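Local coordinates for oxalate--CoA ligase (Arabidopsis thaliana, PDB 5IE2), which belongs to the AMP-binding (ANL) enzyme superfamily and here carries bound ATP beside a magnesium ion, at residues 73-85 with 154-168. Sequence-based numbering, arbitrary orientation.
Sequences FLAVIRARATAAP and ATELVNHPDDGALFL
Arg-80 grips the carboxylate of Asp-163 side-on, NE to OD2 and NH2 to OD1, each 3.0 Å and nearly straight, a textbook case of a two-pronged salt bridge. A bend at chi3 (62°) brings the same guanidinium flat onto the His-160 ring, planes 7° apart, so one contact fixes its edge and the other a face. The backbone N of His-160 also donates to Asp-163 OD2 (3.0 Å), meeting it from the opposite face of the carboxylate to Arg-80 NE. Arg-80, with positive phi, is the C' residue of the Schellman motif that ends helix 67-78.

Asn-159 uses both ends of its amide on Arg-78: ND2 donates to the backbone O at 2.9 Å, while OD1 accepts from NH1. Arg-78 NH1 also gives a straighter bond to Leu-157 O (3.0 Å); Arg-78 NE pairs with Glu-41.

Further on, strands 82-85 and 164-168 run parallel, 21° apart, in a single bridge made by Ala-83 N to Ala-165 O (2.8 Å) and Phe-167 N to Ala-83 O (2.9 Å). Waters span the backbones on its two flanks: one donates to Arg-80 O and Gly-164 O and accepts from Thr-82 OG1, and another donates to Pro-85 O and Phe-167 O.

Leu-166 CD1 packs on Pro-85 CD (3.6 Å) and the edge of Phe-73; Leu-166 and Phe-73 both touch Leu-218 of helix 215-227. Helix 184-198 touches Ile-77 and Ala-165, and strand 82-85, outermost in its sheet, bonds to strand 58-61 and meets strand 164-169 through that one bridge.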
loop_
_atom_site.group_PDB
_atom_site.type_symbol
_atom_site.label_atom_id
_atom_site.label_comp_id
_atom_site.label_asym_id
_atom_site.label_seq_id
_atom_site.Cartn_x
_atom_site.Cartn_y
_atom_site.Cartn_z
ATOM N N PHE A 73 2.152 -11.586 12.609
ATOM C CA PHE A 73 1.234 -10.435 12.477
ATOM C C PHE A 73 -0.173 -10.811 12.962
ATOM O O PHE A 73 -0.790 -10.095 13.808
ATOM C CB PHE A 73 1.184 -9.951 11.024
ATOM C CG PHE A 73 0.232 -8.801 10.807
ATOM C CD1 PHE A 73 0.668 -7.492 11.051
ATOM C CD2 PHE A 73 -1.052 -9.026 10.368
ATOM C CE1 PHE A 73 -0.214 -6.396 10.847
ATOM C CE2 PHE A 73 -1.946 -7.951 10.163
ATOM C CZ PHE A 73 -1.511 -6.641 10.422
ATOM N N LEU A 74 -0.660 -11.941 12.441
ATOM C CA LEU A 74 -2.026 -12.343 12.808
ATOM C C LEU A 74 -2.103 -12.878 14.241
ATOM O O LEU A 74 -3.170 -12.773 14.866
ATOM C CB LEU A 74 -2.538 -13.406 11.830
ATOM C CG LEU A 74 -2.774 -12.771 10.437
ATOM C CD1 LEU A 74 -3.093 -13.818 9.366
ATOM C CD2 LEU A 74 -3.955 -11.672 10.479
ATOM N N ALA A 75 -0.999 -13.479 14.746
ATOM C CA ALA A 75 -0.977 -13.967 16.160
ATOM C C ALA A 75 -1.015 -12.790 17.125
ATOM O O ALA A 75 -1.683 -12.842 18.156
ATOM C CB ALA A 75 0.260 -14.844 16.445
ATOM N N VAL A 76 -0.277 -11.733 16.806
ATOM C CA VAL A 76 -0.289 -10.518 17.644
ATOM C C VAL A 76 -1.730 -10.016 17.706
ATOM O O VAL A 76 -2.268 -9.715 18.823
ATOM C CB VAL A 76 0.674 -9.424 17.111
ATOM C CG1 VAL A 76 0.354 -8.038 17.762
ATOM C CG2 VAL A 76 2.154 -9.861 17.398
ATOM N N ILE A 77 -2.346 -9.863 16.532
ATOM C CA ILE A 77 -3.713 -9.296 16.609
ATOM C C ILE A 77 -4.720 -10.203 17.295
ATOM O O ILE A 77 -5.616 -9.767 18.056
ATOM C CB ILE A 77 -4.127 -8.972 15.192
ATOM C CG1 ILE A 77 -3.266 -7.797 14.742
ATOM C CG2 ILE A 77 -5.536 -8.705 15.062
ATOM C CD1 ILE A 77 -3.424 -7.530 13.301
ATOM N N ARG A 78 -4.557 -11.499 17.073
ATOM C CA ARG A 78 -5.402 -12.503 17.750
ATOM C C ARG A 78 -5.294 -12.426 19.262
ATOM O O ARG A 78 -6.302 -12.605 19.978
ATOM C CB ARG A 78 -4.982 -13.924 17.251
ATOM C CG ARG A 78 -5.756 -15.071 17.965
ATOM C CD ARG A 78 -7.293 -15.014 17.658
ATOM N NE ARG A 78 -7.881 -16.212 18.276
ATOM C CZ ARG A 78 -8.788 -16.218 19.251
ATOM N NH1 ARG A 78 -9.312 -15.090 19.709
ATOM N NH2 ARG A 78 -9.179 -17.383 19.759
ATOM N N ALA A 79 -4.088 -12.116 19.769
ATOM C CA ALA A 79 -3.864 -12.004 21.213
ATOM C C ALA A 79 -4.371 -10.655 21.783
ATOM O O ALA A 79 -4.078 -10.313 22.930
ATOM C CB ALA A 79 -2.375 -12.195 21.523
ATOM N N ARG A 80 -5.122 -9.918 20.966
ATOM C CA ARG A 80 -5.705 -8.596 21.290
ATOM C C ARG A 80 -4.654 -7.516 21.440
ATOM O O ARG A 80 -4.896 -6.491 22.070
ATOM C CB ARG A 80 -6.578 -8.640 22.608
ATOM C CG ARG A 80 -7.750 -9.655 22.526
ATOM C CD ARG A 80 -8.697 -9.474 23.755
ATOM N NE ARG A 80 -9.301 -8.130 23.765
ATOM C CZ ARG A 80 -9.795 -7.526 24.841
ATOM N NH1 ARG A 80 -9.737 -8.137 26.025
ATOM N NH2 ARG A 80 -10.314 -6.295 24.747
ATOM N N ALA A 81 -3.496 -7.728 20.833
ATOM C CA ALA A 81 -2.445 -6.740 20.845
ATOM C C ALA A 81 -2.428 -6.021 19.517
ATOM O O ALA A 81 -3.132 -6.410 18.581
ATOM C CB ALA A 81 -1.075 -7.428 21.132
ATOM N N THR A 82 -1.613 -4.970 19.436
ATOM C CA THR A 82 -1.524 -4.133 18.236
ATOM C C THR A 82 -0.205 -4.432 17.528
ATOM O O THR A 82 0.833 -4.312 18.176
ATOM C CB THR A 82 -1.583 -2.611 18.612
ATOM O OG1 THR A 82 -2.852 -2.338 19.250
ATOM C CG2 THR A 82 -1.489 -1.733 17.351
ATOM N N ALA A 83 -0.250 -4.801 16.240
ATOM C CA ALA A 83 0.982 -5.064 15.457
ATOM C C ALA A 83 1.553 -3.758 14.912
ATOM O O ALA A 83 0.787 -2.980 14.344
ATOM C CB ALA A 83 0.682 -5.999 14.336
ATOM N N ALA A 84 2.873 -3.531 15.067
ATOM C CA ALA A 84 3.547 -2.358 14.529
ATOM C C ALA A 84 4.668 -2.864 13.591
ATOM O O ALA A 84 5.824 -2.999 14.022
ATOM C CB ALA A 84 4.115 -1.498 15.672
ATOM N N PRO A 85 4.318 -3.156 12.344
ATOM C CA PRO A 85 5.327 -3.606 11.351
ATOM C C PRO A 85 6.255 -2.435 11.015
ATOM O O PRO A 85 5.806 -1.294 10.860
ATOM C CB PRO A 85 4.486 -4.034 10.156
ATOM C CG PRO A 85 3.093 -3.522 10.402
ATOM C CD PRO A 85 2.938 -3.157 11.813
ATOM N N ALA A 154 -5.286 -18.969 24.001
ATOM C CA ALA A 154 -5.828 -18.087 23.015
ATOM C C ALA A 154 -7.314 -18.328 22.902
ATOM O O ALA A 154 -8.064 -17.429 22.649
ATOM C CB ALA A 154 -5.165 -18.298 21.649
ATOM N N THR A 155 -7.709 -19.567 23.047
ATOM C CA THR A 155 -9.093 -19.995 22.799
ATOM C C THR A 155 -10.099 -19.061 23.454
ATOM O O THR A 155 -11.010 -18.558 22.796
ATOM C CB THR A 155 -9.359 -21.424 23.308
ATOM O OG1 THR A 155 -8.404 -22.325 22.729
ATOM C CG2 THR A 155 -10.770 -21.858 22.931
ATOM N N GLU A 156 -9.894 -18.868 24.758
ATOM C CA GLU A 156 -10.628 -17.949 25.632
ATOM C C GLU A 156 -10.792 -16.522 25.087
ATOM O O GLU A 156 -11.826 -15.896 25.279
ATOM C CB GLU A 156 -9.894 -17.883 26.978
ATOM C CG GLU A 156 -10.724 -17.401 28.142
ATOM C CD GLU A 156 -9.924 -17.336 29.428
ATOM O OE1 GLU A 156 -8.677 -17.474 29.368
ATOM O OE2 GLU A 156 -10.552 -17.152 30.495
ATOM N N LEU A 157 -9.745 -16.022 24.439
ATOM C CA LEU A 157 -9.661 -14.649 23.962
ATOM C C LEU A 157 -10.809 -14.237 23.071
ATOM O O LEU A 157 -11.112 -14.929 22.092
ATOM C CB LEU A 157 -8.370 -14.473 23.169
ATOM C CG LEU A 157 -7.117 -14.526 24.019
ATOM C CD1 LEU A 157 -5.939 -14.315 23.135
ATOM C CD2 LEU A 157 -7.197 -13.483 25.102
ATOM N N VAL A 158 -11.395 -13.083 23.362
ATOM C CA VAL A 158 -12.422 -12.524 22.494
ATOM C C VAL A 158 -11.863 -11.272 21.797
ATOM O O VAL A 158 -11.344 -10.370 22.473
ATOM C CB VAL A 158 -13.682 -12.135 23.305
ATOM C CG1 VAL A 158 -14.699 -11.454 22.426
ATOM C CG2 VAL A 158 -14.293 -13.393 23.922
ATOM N N ASN A 159 -11.926 -11.230 20.477
ATOM C CA ASN A 159 -11.463 -10.025 19.788
ATOM C C ASN A 159 -12.599 -9.023 19.624
ATOM O O ASN A 159 -13.621 -9.346 19.042
ATOM C CB ASN A 159 -10.855 -10.391 18.428
ATOM C CG ASN A 159 -9.728 -11.420 18.578
ATOM O OD1 ASN A 159 -9.886 -12.603 18.217
ATOM N ND2 ASN A 159 -8.576 -10.962 19.093
ATOM N N HIS A 160 -12.380 -7.808 20.103
ATOM C CA HIS A 160 -13.364 -6.736 20.052
ATOM C C HIS A 160 -13.130 -5.878 18.823
ATOM O O HIS A 160 -12.010 -5.557 18.523
ATOM C CB HIS A 160 -13.262 -5.839 21.277
ATOM C CG HIS A 160 -13.432 -6.570 22.563
ATOM N ND1 HIS A 160 -13.956 -5.968 23.673
ATOM C CD2 HIS A 160 -13.119 -7.835 22.931
ATOM C CE1 HIS A 160 -13.969 -6.829 24.677
ATOM N NE2 HIS A 160 -13.446 -7.959 24.261
ATOM N N PRO A 161 -14.202 -5.449 18.147
ATOM C CA PRO A 161 -14.040 -4.577 16.975
ATOM C C PRO A 161 -13.252 -3.314 17.355
ATOM O O PRO A 161 -12.486 -2.846 16.538
ATOM C CB PRO A 161 -15.481 -4.217 16.586
ATOM C CG PRO A 161 -16.280 -5.372 17.052
ATOM C CD PRO A 161 -15.604 -5.835 18.365
ATOM N N ASP A 162 -13.367 -2.812 18.586
ATOM C CA ASP A 162 -12.640 -1.572 18.858
ATOM C C ASP A 162 -11.247 -1.812 19.411
ATOM O O ASP A 162 -10.564 -0.857 19.760
ATOM C CB ASP A 162 -13.438 -0.668 19.799
ATOM C CG ASP A 162 -13.421 -1.132 21.246
ATOM O OD1 ASP A 162 -13.328 -0.266 22.174
ATOM O OD2 ASP A 162 -13.539 -2.354 21.481
ATOM N N ASP A 163 -10.805 -3.069 19.494
ATOM C CA ASP A 163 -9.400 -3.359 19.887
ATOM C C ASP A 163 -8.425 -2.768 18.867
ATOM O O ASP A 163 -8.645 -2.906 17.672
ATOM C CB ASP A 163 -9.100 -4.872 19.938
ATOM C CG ASP A 163 -9.673 -5.551 21.141
ATOM O OD1 ASP A 163 -10.007 -4.841 22.109
ATOM O OD2 ASP A 163 -9.760 -6.797 21.106
ATOM N N GLY A 164 -7.317 -2.195 19.335
ATOM C CA GLY A 164 -6.293 -1.789 18.366
ATOM C C GLY A 164 -5.732 -3.041 17.712
ATOM O O GLY A 164 -5.655 -4.086 18.333
ATOM N N ALA A 165 -5.331 -2.939 16.442
ATOM C CA ALA A 165 -4.788 -4.091 15.766
ATOM C C ALA A 165 -3.535 -3.748 14.969
ATOM O O ALA A 165 -2.667 -4.605 14.791
ATOM C CB ALA A 165 -5.882 -4.699 14.795
ATOM N N LEU A 166 -3.453 -2.514 14.452
ATOM C CA LEU A 166 -2.357 -2.189 13.503
ATOM C C LEU A 166 -1.961 -0.755 13.783
ATOM O O LEU A 166 -2.833 0.082 14.028
ATOM C CB LEU A 166 -2.823 -2.386 12.065
ATOM C CG LEU A 166 -1.894 -1.878 10.967
ATOM C CD1 LEU A 166 -0.569 -2.619 11.114
ATOM C CD2 LEU A 166 -2.510 -2.121 9.587
ATOM N N PHE A 167 -0.668 -0.489 13.862
ATOM C CA PHE A 167 -0.203 0.870 14.074
ATOM C C PHE A 167 0.867 1.094 13.018
ATOM O O PHE A 167 1.787 0.286 12.947
ATOM C CB PHE A 167 0.388 1.066 15.472
ATOM C CG PHE A 167 0.896 2.472 15.711
ATOM C CD1 PHE A 167 0.016 3.488 16.026
ATOM C CD2 PHE A 167 2.249 2.770 15.609
ATOM C CE1 PHE A 167 0.482 4.803 16.238
ATOM C CE2 PHE A 167 2.735 4.095 15.837
ATOM C CZ PHE A 167 1.865 5.077 16.161
ATOM N N LEU A 168 0.710 2.163 12.228
ATOM C CA LEU A 168 1.578 2.520 11.081
ATOM C C LEU A 168 1.851 4.010 11.122
ATOM O O LEU A 168 1.142 4.757 11.798
ATOM C CB LEU A 168 0.906 2.189 9.730
ATOM C CG LEU A 168 0.686 0.717 9.504
ATOM C CD1 LEU A 168 -0.166 0.490 8.287
ATOM C CD2 LEU A 168 2.051 0.075 9.355
HETATM O O HOH W 1 -6.266 -6.812 18.170
HETATM O O HOH W 2 -4.764 -4.026 20.925
HETATM O O HOH W 3 4.553 0.585 12.642
#